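Local structure of DNA ligase (3GDE) at residues F48-Y54 with V120-D125; E126-L130 with R138-L143; K219-H223 with P294-L298; E426-V432 with Y501-Y507; L461-R466 with Y516-L522. The protein probably seals nicks in double-stranded DNA during replication, recombination and repair, joining 3'-hydroxyl to 5'-phosphate ends at the expense of ATP. All blocks are in the same frame, centred on the assembly; numbering follows the deposited sequence.

Contact 1 of 5, residues F48-Y54 with V120-D125; sequences FITGKVY and VRETFD
Arg121 reaches across from helix 117-129 to the loop that follows helix 39-49, inside the all-helical N-terminal domain, the DNA-binding part of this ligase. Its CG lies anti to the backbone N (chi1 177°), and bends at chi2 and chi3 then swing the chain round toward Val53. NE and NH2 both make weak bonds to Asp125 OD1, a salt bridge within the helix. At the tip, NH1 and NH2 converge end-on on Val53 O, NH2 at 2.9 Å from it and above the carbonyl plane, NH1 in that plane. NH2 also lies 3.0 Å from Tyr54 CE1. NH1 is 3.6 Å from Phe48 CE1 and forms a salt bridge with Asp44. A leucine here would probably leave Val53 O without its two donors and Asp44 without its mate. Beside the guanidinium, Val53 CG1 packs on Phe124 CD1 at 3.6 Å, while Phe48 CE2 touches Val120 CG1. Tyr54 OH donates to the anti lone pair of Asp125 OD1 at 2.8 Å.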
# COMPACT_ATOMS: atom_id res chain seq x y z
N PHE A 48 -9.13 0.57 12.45
CA PHE A 48 -8.44 -0.36 13.36
C PHE A 48 -8.57 -1.85 12.99
O PHE A 48 -7.60 -2.59 13.08
CB PHE A 48 -8.86 -0.14 14.82
CG PHE A 48 -8.44 1.20 15.39
CD1 PHE A 48 -7.74 2.12 14.62
CD2 PHE A 48 -8.75 1.53 16.70
CE1 PHE A 48 -7.36 3.35 15.15
CE2 PHE A 48 -8.37 2.75 17.24
CZ PHE A 48 -7.68 3.67 16.46
N ILE A 49 -9.75 -2.28 12.55
CA ILE A 49 -9.93 -3.70 12.19
C ILE A 49 -9.08 -4.11 10.97
O ILE A 49 -8.73 -5.29 10.83
CB ILE A 49 -11.43 -4.08 12.02
CG1 ILE A 49 -11.61 -5.60 11.99
CG2 ILE A 49 -12.03 -3.41 10.77
CD1 ILE A 49 -13.06 -6.06 12.23
N THR A 50 -8.74 -3.13 10.13
CA THR A 50 -7.89 -3.38 8.96
C THR A 50 -6.39 -3.27 9.26
O THR A 50 -5.58 -3.34 8.34
CB THR A 50 -8.23 -2.44 7.78
OG1 THR A 50 -8.06 -1.08 8.18
CG2 THR A 50 -9.65 -2.65 7.30
N GLY A 51 -6.04 -3.10 10.53
CA GLY A 51 -4.65 -2.88 10.93
C GLY A 51 -4.09 -1.52 10.57
O GLY A 51 -2.88 -1.37 10.48
N LYS A 52 -4.97 -0.53 10.38
CA LYS A 52 -4.55 0.83 10.04
C LYS A 52 -4.91 1.82 11.13
O LYS A 52 -5.99 1.76 11.72
CB LYS A 52 -5.23 1.33 8.75
CG LYS A 52 -4.81 0.69 7.44
CD LYS A 52 -5.66 1.31 6.30
CE LYS A 52 -5.60 0.50 5.02
NZ LYS A 52 -6.19 -0.88 5.15
N VAL A 53 -4.01 2.77 11.36
CA VAL A 53 -4.28 3.88 12.26
C VAL A 53 -4.53 5.15 11.42
O VAL A 53 -5.40 5.96 11.77
CB VAL A 53 -3.12 4.06 13.27
CG1 VAL A 53 -3.35 5.24 14.17
CG2 VAL A 53 -2.95 2.78 14.11
N TYR A 54 -3.78 5.29 10.33
CA TYR A 54 -3.94 6.39 9.37
C TYR A 54 -4.00 5.84 7.96
O TYR A 54 -3.43 4.79 7.69
CB TYR A 54 -2.78 7.41 9.47
CG TYR A 54 -2.55 7.92 10.88
CD1 TYR A 54 -3.39 8.89 11.44
CD2 TYR A 54 -1.51 7.40 11.66
CE1 TYR A 54 -3.20 9.34 12.73
CE2 TYR A 54 -1.30 7.85 12.96
CZ TYR A 54 -2.15 8.81 13.49
OH TYR A 54 -1.95 9.24 14.78
N VAL A 120 -7.23 5.78 22.93
CA VAL A 120 -6.28 5.13 22.01
C VAL A 120 -5.95 6.05 20.83
O VAL A 120 -4.79 6.27 20.51
CB VAL A 120 -6.80 3.76 21.50
CG1 VAL A 120 -5.91 3.22 20.39
CG2 VAL A 120 -6.87 2.76 22.64
N ARG A 121 -6.99 6.57 20.20
CA ARG A 121 -6.86 7.53 19.11
C ARG A 121 -6.04 8.77 19.50
O ARG A 121 -5.16 9.18 18.76
CB ARG A 121 -8.24 7.97 18.65
CG ARG A 121 -8.23 9.02 17.58
CD ARG A 121 -8.27 8.32 16.25
NE ARG A 121 -7.01 8.41 15.55
CZ ARG A 121 -6.67 7.67 14.51
NH1 ARG A 121 -7.49 6.75 14.02
NH2 ARG A 121 -5.48 7.85 13.95
N GLU A 122 -6.33 9.35 20.67
CA GLU A 122 -5.64 10.56 21.15
C GLU A 122 -4.17 10.31 21.42
O GLU A 122 -3.32 11.09 21.01
CB GLU A 122 -6.30 11.13 22.42
CG GLU A 122 -7.81 11.31 22.36
CD GLU A 122 -8.28 12.62 21.72
OE1 GLU A 122 -9.49 12.91 21.86
OE2 GLU A 122 -7.46 13.34 21.09
N THR A 123 -3.88 9.21 22.11
CA THR A 123 -2.51 8.78 22.41
C THR A 123 -1.71 8.53 21.12
O THR A 123 -0.55 8.96 21.01
CB THR A 123 -2.51 7.52 23.28
OG1 THR A 123 -3.40 7.73 24.39
CG2 THR A 123 -1.10 7.20 23.79
N PHE A 124 -2.34 7.84 20.16
CA PHE A 124 -1.76 7.63 18.81
C PHE A 124 -1.45 8.93 18.07
O PHE A 124 -0.36 9.08 17.50
CB PHE A 124 -2.66 6.75 17.94
CG PHE A 124 -2.57 5.27 18.27
CD1 PHE A 124 -3.40 4.36 17.63
CD2 PHE A 124 -1.68 4.79 19.22
CE1 PHE A 124 -3.33 2.99 17.91
CE2 PHE A 124 -1.61 3.43 19.52
CZ PHE A 124 -2.43 2.53 18.85
N ASP A 125 -2.40 9.88 18.08
CA ASP A 125 -2.20 11.17 17.43
C ASP A 125 -1.04 11.96 18.05
O ASP A 125 -0.27 12.59 17.32
CB ASP A 125 -3.50 12.00 17.40
CG ASP A 125 -4.54 11.46 16.41
OD1 ASP A 125 -4.26 10.48 15.68
OD2 ASP A 125 -5.64 12.03 16.35

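Contact 2 of 5, residues E126-L130 with R138-L143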
# COMPACT_ATOMS: atom_id res chain seq x y z
N GLU A 126 -0.90 11.90 19.38
CA GLU A 126 0.26 12.50 20.03
C GLU A 126 1.57 11.81 19.63
O GLU A 126 2.53 12.48 19.27
CB GLU A 126 0.15 12.52 21.55
CG GLU A 126 1.44 13.10 22.13
CD GLU A 126 1.45 13.33 23.62
OE1 GLU A 126 2.49 13.83 24.09
OE2 GLU A 126 0.46 13.00 24.32
N ILE A 127 1.61 10.48 19.70
CA ILE A 127 2.77 9.70 19.28
C ILE A 127 3.23 10.05 17.86
O ILE A 127 4.41 10.30 17.65
CB ILE A 127 2.53 8.16 19.44
CG1 ILE A 127 2.56 7.77 20.92
CG2 ILE A 127 3.59 7.38 18.69
CD1 ILE A 127 1.95 6.38 21.25
N ALA A 128 2.29 10.09 16.91
CA ALA A 128 2.57 10.49 15.52
C ALA A 128 3.21 11.89 15.35
O ALA A 128 3.99 12.11 14.41
CB ALA A 128 1.32 10.36 14.67
N SER A 129 2.88 12.82 16.23
CA SER A 129 3.40 14.20 16.14
C SER A 129 4.83 14.39 16.67
O SER A 129 5.45 15.44 16.45
CB SER A 129 2.44 15.17 16.85
OG SER A 129 2.37 14.87 18.24
N LEU A 130 5.36 13.37 17.36
CA LEU A 130 6.61 13.52 18.09
C LEU A 130 7.85 13.36 17.21
O LEU A 130 8.07 12.30 16.64
CB LEU A 130 6.67 12.56 19.28
CG LEU A 130 5.59 12.69 20.36
CD1 LEU A 130 5.87 11.69 21.45
CD2 LEU A 130 5.48 14.10 20.93
N ARG A 138 9.82 9.51 24.86
CA ARG A 138 8.44 9.91 25.18
C ARG A 138 7.41 8.95 24.56
O ARG A 138 6.44 8.57 25.22
CB ARG A 138 8.14 11.36 24.77
CG ARG A 138 6.70 11.71 25.05
CD ARG A 138 6.32 13.06 24.54
NE ARG A 138 6.53 14.03 25.58
CZ ARG A 138 5.58 14.65 26.26
NH1 ARG A 138 4.30 14.46 25.98
NH2 ARG A 138 5.94 15.48 27.21
N LYS A 139 7.65 8.55 23.31
CA LYS A 139 6.81 7.53 22.67
C LYS A 139 6.72 6.27 23.52
O LYS A 139 5.64 5.73 23.71
CB LYS A 139 7.34 7.18 21.28
CG LYS A 139 7.08 8.24 20.25
CD LYS A 139 7.43 7.71 18.89
CE LYS A 139 7.82 8.81 17.95
NZ LYS A 139 8.03 8.24 16.61
N ILE A 140 7.85 5.82 24.03
CA ILE A 140 7.88 4.67 24.92
C ILE A 140 7.05 4.96 26.19
O ILE A 140 6.29 4.11 26.64
CB ILE A 140 9.34 4.24 25.25
CG1 ILE A 140 10.03 3.72 23.97
CG2 ILE A 140 9.37 3.18 26.36
CD1 ILE A 140 11.58 3.70 24.02
N MET A 141 7.18 6.16 26.75
CA MET A 141 6.42 6.52 27.94
C MET A 141 4.91 6.57 27.69
O MET A 141 4.13 6.13 28.53
CB MET A 141 6.93 7.84 28.54
CG MET A 141 8.35 7.75 29.13
SD MET A 141 8.60 6.20 30.04
CE MET A 141 7.50 6.48 31.42
N LEU A 142 4.51 7.06 26.52
CA LEU A 142 3.10 7.08 26.11
C LEU A 142 2.52 5.68 25.89
O LEU A 142 1.41 5.39 26.34
CB LEU A 142 2.89 7.95 24.87
CG LEU A 142 3.01 9.46 25.09
CD1 LEU A 142 3.09 10.19 23.75
CD2 LEU A 142 1.84 9.98 25.95
N LEU A 143 3.27 4.83 25.20
CA LEU A 143 2.90 3.43 25.05
C LEU A 143 2.83 2.69 26.39
O LEU A 143 1.92 1.88 26.59
CB LEU A 143 3.89 2.71 24.13
CG LEU A 143 3.97 3.12 22.66
CD1 LEU A 143 5.25 2.55 22.03
CD2 LEU A 143 2.71 2.69 21.87
O HOH W 1 6.14 9.69 15.59
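The guanidinium of Arg138 takes Glu126 OE1 at its edge, NH1 to OE1 2.7 Å, with the oxygen tilted a little from the guanidinium plane and the two flat groups turned 40° against each other. This salt bridge is bent, 130° at the hydrogen. The carboxylate also meets Leu142, whose CD1 comes within 3.5 Å of Glu126 CD, while Leu142 CD2 lies by OE2. Glu126 gets there fully extended, CG anti to its N (chi1 178°). A glutamine in its place, lacking the charge, would probably hold Arg138 NH1 less firmly and let the guanidinium swing off. Helices 117-129 and 135-149 follow each other through a short link and pack as a helical hairpin of the N-terminal domain. Its apolar seam runs from Leu130, with CD1 against Arg138 CD at 3.4 Å, to Ile127. There Ile127 CG1 lies against Leu142 CD1 and Ile127 CD1 meets Leu143 CD2, both at 3.8 Å. On the side of the seam away from the salt bridge, Lys139 passes its CG and CD obliquely over Ile127 CG2, and its NZ binds Gly63 O. The same NZ donates to a water 2.6 Å away, which in turn donates to Ile127 O at 2.8 Å.

Contact 3 of 5, residues K219-H223 with P294-L298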
# COMPACT_ATOMS: atom_id res chain seq x y z
N LYS A 219 -17.59 13.11 -4.33
CA LYS A 219 -16.81 13.56 -5.48
C LYS A 219 -15.32 13.62 -5.16
O LYS A 219 -14.92 13.64 -3.99
CB LYS A 219 -17.26 14.95 -5.95
CG LYS A 219 -18.67 15.04 -6.46
CD LYS A 219 -19.09 16.50 -6.55
CE LYS A 219 -20.59 16.64 -6.83
NZ LYS A 219 -21.00 18.07 -6.70
N ILE A 220 -14.51 13.63 -6.22
CA ILE A 220 -13.08 13.91 -6.11
C ILE A 220 -12.90 15.34 -5.61
O ILE A 220 -13.54 16.26 -6.11
CB ILE A 220 -12.36 13.76 -7.49
CG1 ILE A 220 -12.51 12.33 -8.02
CG2 ILE A 220 -10.90 14.18 -7.39
CD1 ILE A 220 -12.17 12.16 -9.49
N GLU A 221 -12.06 15.51 -4.60
CA GLU A 221 -11.64 16.84 -4.18
C GLU A 221 -10.12 16.95 -4.22
O GLU A 221 -9.40 15.98 -3.92
CB GLU A 221 -12.24 17.23 -2.81
CG GLU A 221 -12.09 16.22 -1.69
CD GLU A 221 -13.02 16.49 -0.51
OE1 GLU A 221 -14.20 16.06 -0.55
OE2 GLU A 221 -12.58 17.13 0.48
N ILE A 222 -9.64 18.13 -4.61
CA ILE A 222 -8.21 18.37 -4.76
C ILE A 222 -7.47 18.17 -3.44
O ILE A 222 -7.92 18.63 -2.37
CB ILE A 222 -7.89 19.77 -5.37
CG1 ILE A 222 -8.53 19.90 -6.75
CG2 ILE A 222 -6.38 19.97 -5.50
CD1 ILE A 222 -8.25 21.24 -7.44
N HIS A 223 -6.34 17.46 -3.54
CA HIS A 223 -5.47 17.11 -2.43
C HIS A 223 -5.92 15.84 -1.68
O HIS A 223 -5.23 15.36 -0.78
CB HIS A 223 -5.18 18.31 -1.49
CG HIS A 223 -4.60 19.49 -2.21
ND1 HIS A 223 -5.26 20.70 -2.32
CD2 HIS A 223 -3.43 19.65 -2.88
CE1 HIS A 223 -4.52 21.54 -3.02
NE2 HIS A 223 -3.40 20.93 -3.36
N PRO A 294 -4.05 26.06 -12.75
CA PRO A 294 -4.57 25.73 -11.42
C PRO A 294 -5.96 25.12 -11.47
O PRO A 294 -6.72 25.40 -12.40
CB PRO A 294 -4.62 27.09 -10.71
CG PRO A 294 -3.67 27.97 -11.49
CD PRO A 294 -3.81 27.51 -12.90
N GLY A 295 -6.29 24.30 -10.48
CA GLY A 295 -7.62 23.68 -10.39
C GLY A 295 -7.72 22.32 -11.07
O GLY A 295 -8.78 21.94 -11.57
N VAL A 296 -6.60 21.58 -11.09
CA VAL A 296 -6.55 20.28 -11.75
C VAL A 296 -6.01 19.15 -10.86
O VAL A 296 -5.33 19.39 -9.85
CB VAL A 296 -5.76 20.30 -13.11
CG1 VAL A 296 -6.36 21.29 -14.09
CG2 VAL A 296 -4.28 20.59 -12.88
N ILE A 297 -6.33 17.92 -11.27
CA ILE A 297 -5.68 16.74 -10.73
C ILE A 297 -5.25 15.92 -11.93
O ILE A 297 -6.07 15.49 -12.75
CB ILE A 297 -6.60 15.93 -9.79
CG1 ILE A 297 -6.88 16.74 -8.54
CG2 ILE A 297 -5.95 14.58 -9.43
CD1 ILE A 297 -8.12 16.35 -7.81
N LEU A 298 -3.94 15.73 -12.04
CA LEU A 298 -3.34 15.10 -13.22
C LEU A 298 -2.73 13.74 -12.90
O LEU A 298 -2.15 13.57 -11.82
CB LEU A 298 -2.25 16.00 -13.81
CG LEU A 298 -2.61 17.43 -14.22
CD1 LEU A 298 -1.38 18.13 -14.78
CD2 LEU A 298 -3.74 17.47 -15.23
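Ile220 N, on the residue whose side chain meets Ile297, is hydrogen-bonded to Glu348 OE2; no hydrogen bond joins residues 219-223 to 294-298, which meet by van der Waals contact, chiefly of isoleucine side chains. Ile297 carries the contact. Its CD1 methyl fits between two isoleucines of the opposite loop, 3.6 Å from Ile220 CG2 and 3.7 Å from Ile222 CG1. The same methyl lies 3.7 Å from Ile222 CA, so it rests on the loop backbone as well as on its side chains. The Ile222 and Ile297 side chains lie side by side, pointing opposite ways. With CG1 set beside its own N (chi1 -60°), Ile222 sends its CD1 on past Ile297 to Gly295, stopping 3.8 Å from the carbonyl carbon. Its other branch, CG2, sits over the centre of the neighbouring His223 ring, 3.4 Å above the plane, and that ring is tied down through NE2 to Arg266 O. Gly295 and Val296 together face Trp262 in a G1 beta bulge at the start of strand 296-306. The contact thus lays the loop between helix 200-216 and strand 230-233 against strand 296-306 of the adenylation domain, which runs antiparallel to both 256-262 and 344-345, with His261 and Tyr344 touching both Ile222 and Ile297.

Contact 4 of 5, residues E426-V432 with Y501-Y507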
# COMPACT_ATOMS: atom_id res chain seq x y z
N GLU A 426 7.20 -8.73 -16.55
CA GLU A 426 6.84 -8.10 -15.29
C GLU A 426 7.75 -8.58 -14.17
O GLU A 426 8.23 -9.71 -14.22
CB GLU A 426 5.39 -8.41 -14.91
CG GLU A 426 4.36 -7.85 -15.88
CD GLU A 426 4.49 -6.36 -16.05
OE1 GLU A 426 4.91 -5.94 -17.14
OE2 GLU A 426 4.19 -5.62 -15.09
N THR A 427 8.00 -7.71 -13.20
CA THR A 427 8.50 -8.15 -11.92
C THR A 427 7.33 -8.13 -10.96
O THR A 427 6.27 -7.56 -11.27
CB THR A 427 9.67 -7.29 -11.37
OG1 THR A 427 9.26 -5.93 -11.21
CG2 THR A 427 10.88 -7.38 -12.30
N LEU A 428 7.49 -8.78 -9.81
CA LEU A 428 6.45 -8.82 -8.80
C LEU A 428 6.97 -8.25 -7.52
O LEU A 428 8.16 -8.34 -7.22
CB LEU A 428 5.98 -10.26 -8.56
CG LEU A 428 5.14 -10.90 -9.66
CD1 LEU A 428 5.18 -12.42 -9.52
CD2 LEU A 428 3.71 -10.35 -9.64
N ASP A 429 6.08 -7.63 -6.75
CA ASP A 429 6.47 -7.27 -5.42
C ASP A 429 5.73 -8.13 -4.39
O ASP A 429 4.50 -8.21 -4.39
CB ASP A 429 6.38 -5.77 -5.21
CG ASP A 429 7.69 -5.06 -5.58
OD1 ASP A 429 7.83 -4.51 -6.71
OD2 ASP A 429 8.61 -5.09 -4.72
N LEU A 430 6.53 -8.82 -3.58
CA LEU A 430 6.05 -9.89 -2.74
C LEU A 430 6.53 -9.68 -1.31
O LEU A 430 7.62 -9.17 -1.08
CB LEU A 430 6.50 -11.26 -3.29
CG LEU A 430 6.06 -11.61 -4.73
CD1 LEU A 430 6.88 -12.77 -5.33
CD2 LEU A 430 4.55 -11.90 -4.83
N VAL A 431 5.70 -10.07 -0.35
CA VAL A 431 6.03 -9.90 1.07
C VAL A 431 7.05 -10.96 1.48
O VAL A 431 6.93 -12.12 1.10
CB VAL A 431 4.75 -9.99 1.98
CG1 VAL A 431 5.11 -9.69 3.45
CG2 VAL A 431 3.68 -9.04 1.49
N VAL A 432 8.04 -10.56 2.27
CA VAL A 432 8.97 -11.51 2.87
C VAL A 432 8.37 -12.07 4.16
O VAL A 432 8.33 -11.39 5.20
CB VAL A 432 10.33 -10.87 3.16
CG1 VAL A 432 11.34 -11.95 3.58
CG2 VAL A 432 10.80 -10.12 1.95
N TYR A 501 8.28 -6.27 5.12
CA TYR A 501 9.10 -5.83 4.00
C TYR A 501 8.67 -6.47 2.69
O TYR A 501 8.21 -7.61 2.66
CB TYR A 501 10.58 -6.05 4.31
CG TYR A 501 11.06 -5.21 5.48
CD1 TYR A 501 11.46 -5.82 6.68
CD2 TYR A 501 11.09 -3.82 5.40
CE1 TYR A 501 11.88 -5.06 7.76
CE2 TYR A 501 11.51 -3.04 6.48
CZ TYR A 501 11.91 -3.66 7.66
OH TYR A 501 12.34 -2.90 8.74
N VAL A 502 8.80 -5.71 1.61
CA VAL A 502 8.41 -6.16 0.29
C VAL A 502 9.64 -6.16 -0.63
O VAL A 502 10.37 -5.17 -0.69
CB VAL A 502 7.26 -5.25 -0.29
CG1 VAL A 502 7.02 -5.51 -1.77
CG2 VAL A 502 5.97 -5.43 0.53
N PHE A 503 9.87 -7.27 -1.32
CA PHE A 503 10.96 -7.35 -2.31
C PHE A 503 10.39 -7.21 -3.72
O PHE A 503 9.32 -7.74 -4.00
CB PHE A 503 11.66 -8.72 -2.27
CG PHE A 503 12.56 -8.94 -1.08
CD1 PHE A 503 12.85 -7.91 -0.19
CD2 PHE A 503 13.14 -10.19 -0.88
CE1 PHE A 503 13.68 -8.13 0.90
CE2 PHE A 503 13.99 -10.42 0.20
CZ PHE A 503 14.25 -9.39 1.10
N GLU A 504 11.10 -6.51 -4.60
CA GLU A 504 10.86 -6.65 -6.03
C GLU A 504 11.58 -7.91 -6.54
O GLU A 504 12.80 -8.06 -6.37
CB GLU A 504 11.31 -5.41 -6.82
CG GLU A 504 10.96 -5.50 -8.32
CD GLU A 504 11.35 -4.28 -9.12
OE1 GLU A 504 11.69 -3.23 -8.52
OE2 GLU A 504 11.30 -4.37 -10.38
N VAL A 505 10.81 -8.79 -7.18
CA VAL A 505 11.27 -10.11 -7.58
C VAL A 505 11.02 -10.34 -9.08
O VAL A 505 9.90 -10.14 -9.56
CB VAL A 505 10.55 -11.22 -6.77
CG1 VAL A 505 11.02 -12.61 -7.18
CG2 VAL A 505 10.75 -11.02 -5.28
N ALA A 506 12.08 -10.75 -9.79
CA ALA A 506 11.95 -11.20 -11.17
C ALA A 506 11.82 -12.72 -11.19
O ALA A 506 12.18 -13.41 -10.23
CB ALA A 506 13.16 -10.75 -11.99
N TYR A 507 11.33 -13.26 -12.30
CA TYR A 507 11.14 -14.70 -12.43
C TYR A 507 11.20 -15.10 -13.90
O TYR A 507 11.04 -14.25 -14.78
CB TYR A 507 9.79 -15.10 -11.82
CG TYR A 507 8.61 -14.40 -12.47
CD1 TYR A 507 7.88 -15.03 -13.47
CD2 TYR A 507 8.23 -13.11 -12.09
CE1 TYR A 507 6.81 -14.40 -14.09
CE2 TYR A 507 7.15 -12.46 -12.70
CZ TYR A 507 6.44 -13.12 -13.70
OH TYR A 507 5.37 -12.50 -14.32
O HOH W 2 10.43 -11.08 -14.30
O HOH W 3 8.78 -8.91 6.32
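Val432 and Phe503 meet by a CH-pi contact: the CG2 methyl stands 3.4 Å from the ring centroid and only 2° off the normal, touching all six ring carbons about equally. Phe527 and Phe449 meet the same ring edge-to-face. At the other end of the strand pair Tyr507, with CG between its N and carbonyl carbon (chi1 59°), brings its ring to Glu426 O and Leu428 CD1. Tyr507 CE2 lies 3.7 Å from Leu428 CD1, and a water bridges Tyr507 N and Glu426 O. Thr427, alongside, donates from OG1 to Glu504 OE2 at 2.7 Å, on the anti side but 33° out of the carboxylate plane. The other oxygen, Glu504 OE1, is salt-bridged to Arg531 and Arg529. Between these ends five backbone bonds, including Leu428 N to Val505 O at 2.8 Å, zip residues 428-432 to 501-505, with Leu428-Val505 and Leu430-Phe503 as hydrogen-bonded pairs. Such strongly twisted antiparallel pairing builds the beta barrel of the ligase's C-terminal OB-fold.

Contact 5 of 5, residues L461-R466 with Y516-L522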
# COMPACT_ATOMS: atom_id res chain seq x y z
N LEU A 461 -1.65 -13.70 3.52
CA LEU A 461 -0.50 -13.81 2.63
C LEU A 461 -0.37 -15.24 2.14
O LEU A 461 -0.27 -16.17 2.95
CB LEU A 461 0.81 -13.38 3.32
CG LEU A 461 1.29 -11.93 3.39
CD1 LEU A 461 0.55 -10.99 2.41
CD2 LEU A 461 1.18 -11.41 4.78
N LEU A 462 -0.38 -15.41 0.82
CA LEU A 462 -0.27 -16.73 0.22
C LEU A 462 1.11 -16.92 -0.40
O LEU A 462 1.52 -16.16 -1.29
CB LEU A 462 -1.39 -16.94 -0.82
CG LEU A 462 -2.83 -16.57 -0.45
CD1 LEU A 462 -3.80 -16.80 -1.61
CD2 LEU A 462 -3.31 -17.35 0.76
N LYS A 463 1.84 -17.92 0.11
CA LYS A 463 3.19 -18.23 -0.37
C LYS A 463 3.21 -18.53 -1.86
O LYS A 463 2.30 -19.14 -2.40
CB LYS A 463 3.80 -19.41 0.39
CG LYS A 463 4.51 -19.00 1.66
CD LYS A 463 5.67 -19.95 1.95
CE LYS A 463 6.15 -19.80 3.39
NZ LYS A 463 7.30 -20.70 3.68
N VAL A 464 4.29 -18.10 -2.50
CA VAL A 464 4.36 -18.11 -3.95
C VAL A 464 5.76 -18.55 -4.42
O VAL A 464 5.95 -18.91 -5.58
CB VAL A 464 3.87 -16.74 -4.49
CG1 VAL A 464 4.91 -16.02 -5.30
CG2 VAL A 464 2.55 -16.89 -5.21
N GLY A 465 6.72 -18.55 -3.51
CA GLY A 465 8.05 -19.00 -3.86
C GLY A 465 9.12 -18.69 -2.84
O GLY A 465 8.82 -18.25 -1.72
N ARG A 466 10.36 -18.92 -3.25
CA ARG A 466 11.53 -18.71 -2.41
C ARG A 466 12.70 -18.21 -3.26
O ARG A 466 12.95 -18.75 -4.33
CB ARG A 466 11.91 -20.01 -1.71
CG ARG A 466 12.90 -19.81 -0.61
CD ARG A 466 14.20 -20.44 -0.95
NE ARG A 466 14.24 -21.83 -0.49
CZ ARG A 466 15.29 -22.63 -0.65
NH1 ARG A 466 16.39 -22.17 -1.25
NH2 ARG A 466 15.24 -23.89 -0.20
N TYR A 516 2.43 -24.74 -2.47
CA TYR A 516 2.05 -23.60 -1.66
C TYR A 516 0.55 -23.35 -1.69
O TYR A 516 -0.13 -23.61 -2.68
CB TYR A 516 2.75 -22.31 -2.10
CG TYR A 516 4.26 -22.33 -2.09
CD1 TYR A 516 4.98 -22.56 -0.91
CD2 TYR A 516 4.98 -22.05 -3.25
CE1 TYR A 516 6.37 -22.55 -0.91
CE2 TYR A 516 6.36 -22.04 -3.26
CZ TYR A 516 7.05 -22.28 -2.09
OH TYR A 516 8.42 -22.27 -2.11
N GLU A 517 0.07 -22.82 -0.58
CA GLU A 517 -1.30 -22.37 -0.39
C GLU A 517 -1.85 -21.55 -1.57
O GLU A 517 -3.04 -21.64 -1.88
CB GLU A 517 -1.37 -21.57 0.92
CG GLU A 517 -0.27 -20.47 1.05
CD GLU A 517 0.98 -20.86 1.86
OE1 GLU A 517 1.42 -19.98 2.63
OE2 GLU A 517 1.55 -22.00 1.72
N SER A 518 -1.00 -20.78 -2.23
CA SER A 518 -1.42 -19.93 -3.34
C SER A 518 -1.87 -20.71 -4.57
O SER A 518 -2.67 -20.22 -5.35
CB SER A 518 -0.29 -18.97 -3.74
OG SER A 518 0.77 -19.67 -4.38
N GLY A 519 -1.34 -21.92 -4.73
CA GLY A 519 -1.56 -22.73 -5.93
C GLY A 519 -0.57 -22.41 -7.04
O GLY A 519 -0.74 -22.86 -8.17
N TYR A 520 0.47 -21.64 -6.72
CA TYR A 520 1.44 -21.16 -7.71
C TYR A 520 2.85 -21.17 -7.15
O TYR A 520 3.05 -21.02 -5.95
CB TYR A 520 1.09 -19.75 -8.21
CG TYR A 520 -0.24 -19.69 -8.92
CD1 TYR A 520 -0.36 -20.05 -10.25
CD2 TYR A 520 -1.39 -19.28 -8.25
CE1 TYR A 520 -1.59 -20.01 -10.91
CE2 TYR A 520 -2.63 -19.24 -8.89
CZ TYR A 520 -2.72 -19.61 -10.23
OH TYR A 520 -3.93 -19.58 -10.88
N ALA A 521 3.82 -21.34 -8.04
CA ALA A 521 5.23 -21.29 -7.66
C ALA A 521 6.03 -20.52 -8.70
O ALA A 521 5.81 -20.68 -9.91
CB ALA A 521 5.79 -22.70 -7.49
N LEU A 522 6.95 -19.68 -8.23
CA LEU A 522 7.85 -18.99 -9.13
C LEU A 522 9.01 -19.91 -9.53
O LEU A 522 9.64 -20.55 -8.67
CB LEU A 522 8.39 -17.70 -8.50
CG LEU A 522 7.39 -16.63 -8.05
CD1 LEU A 522 8.15 -15.43 -7.50
CD2 LEU A 522 6.46 -16.19 -9.17
O HOH W 4 10.46 -20.39 -5.82
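Ser518 turns OG between its backbone N and carbonyl carbon (chi1 71°), which aims the hydroxyl at Lys463 O, while Tyr516 sets CG beside its N (chi1 -58°) and lays its ring along residues 463-465. The contact belongs to the C-terminal OB-fold domain, where a type I turn from Tyr516 to Gly519 docks on strand 461-467. Ser518 OG donates to Lys463 O at 2.6 Å, in the carbonyl plane, and accepts from Tyr520 N, which makes an ST turn; the two bonds together fix the hydroxyl. Over one face of the Tyr516 ring lies Val464 N; the ring's CE2 comes within 3.5 Å of Gly465 N. Val464 and Gly465 form a classic beta bulge against Leu451. Glu517 OE1 makes a weak bond to Lys463 N, whereas Lys463 NZ leads away to a salt bridge with Glu450. Further along, strands 461-466 and 520-522 run roughly parallel, their directions 29° apart. Val464 CG1 packs on Leu522 CG at 3.8 Å, and Leu522 N reaches Val464 O at 2.9 Å. One water closes the row, accepting from Arg466 N and donating to Leu522 O, each at 3.0 Å.

Contacts 1 and 2 share helix 117-129 in the N-terminal domain, their centres 13 Å apart, and join where Tyr54 OH touches Ala128 CB at 3.5 Å. Contacts 4 and 5 form a second pair, 12 Å apart, in the OB-fold: Leu430 CD1 packs on Leu522 CD1 at 3.7 Å. Contact 3 stands apart at the adenylation domain, its centre 27 Å from that of contact 1, the nearest. Toward the predicted ATP site, Ile297 of contact 3 stays about 10 Å from Arg257 between side chains, whereas the Glu426 side chain of contact 4 comes within about 4 Å of that of Lys420 and about 3 Å of a bound phosphate ion, probably from the crystallisation liquor.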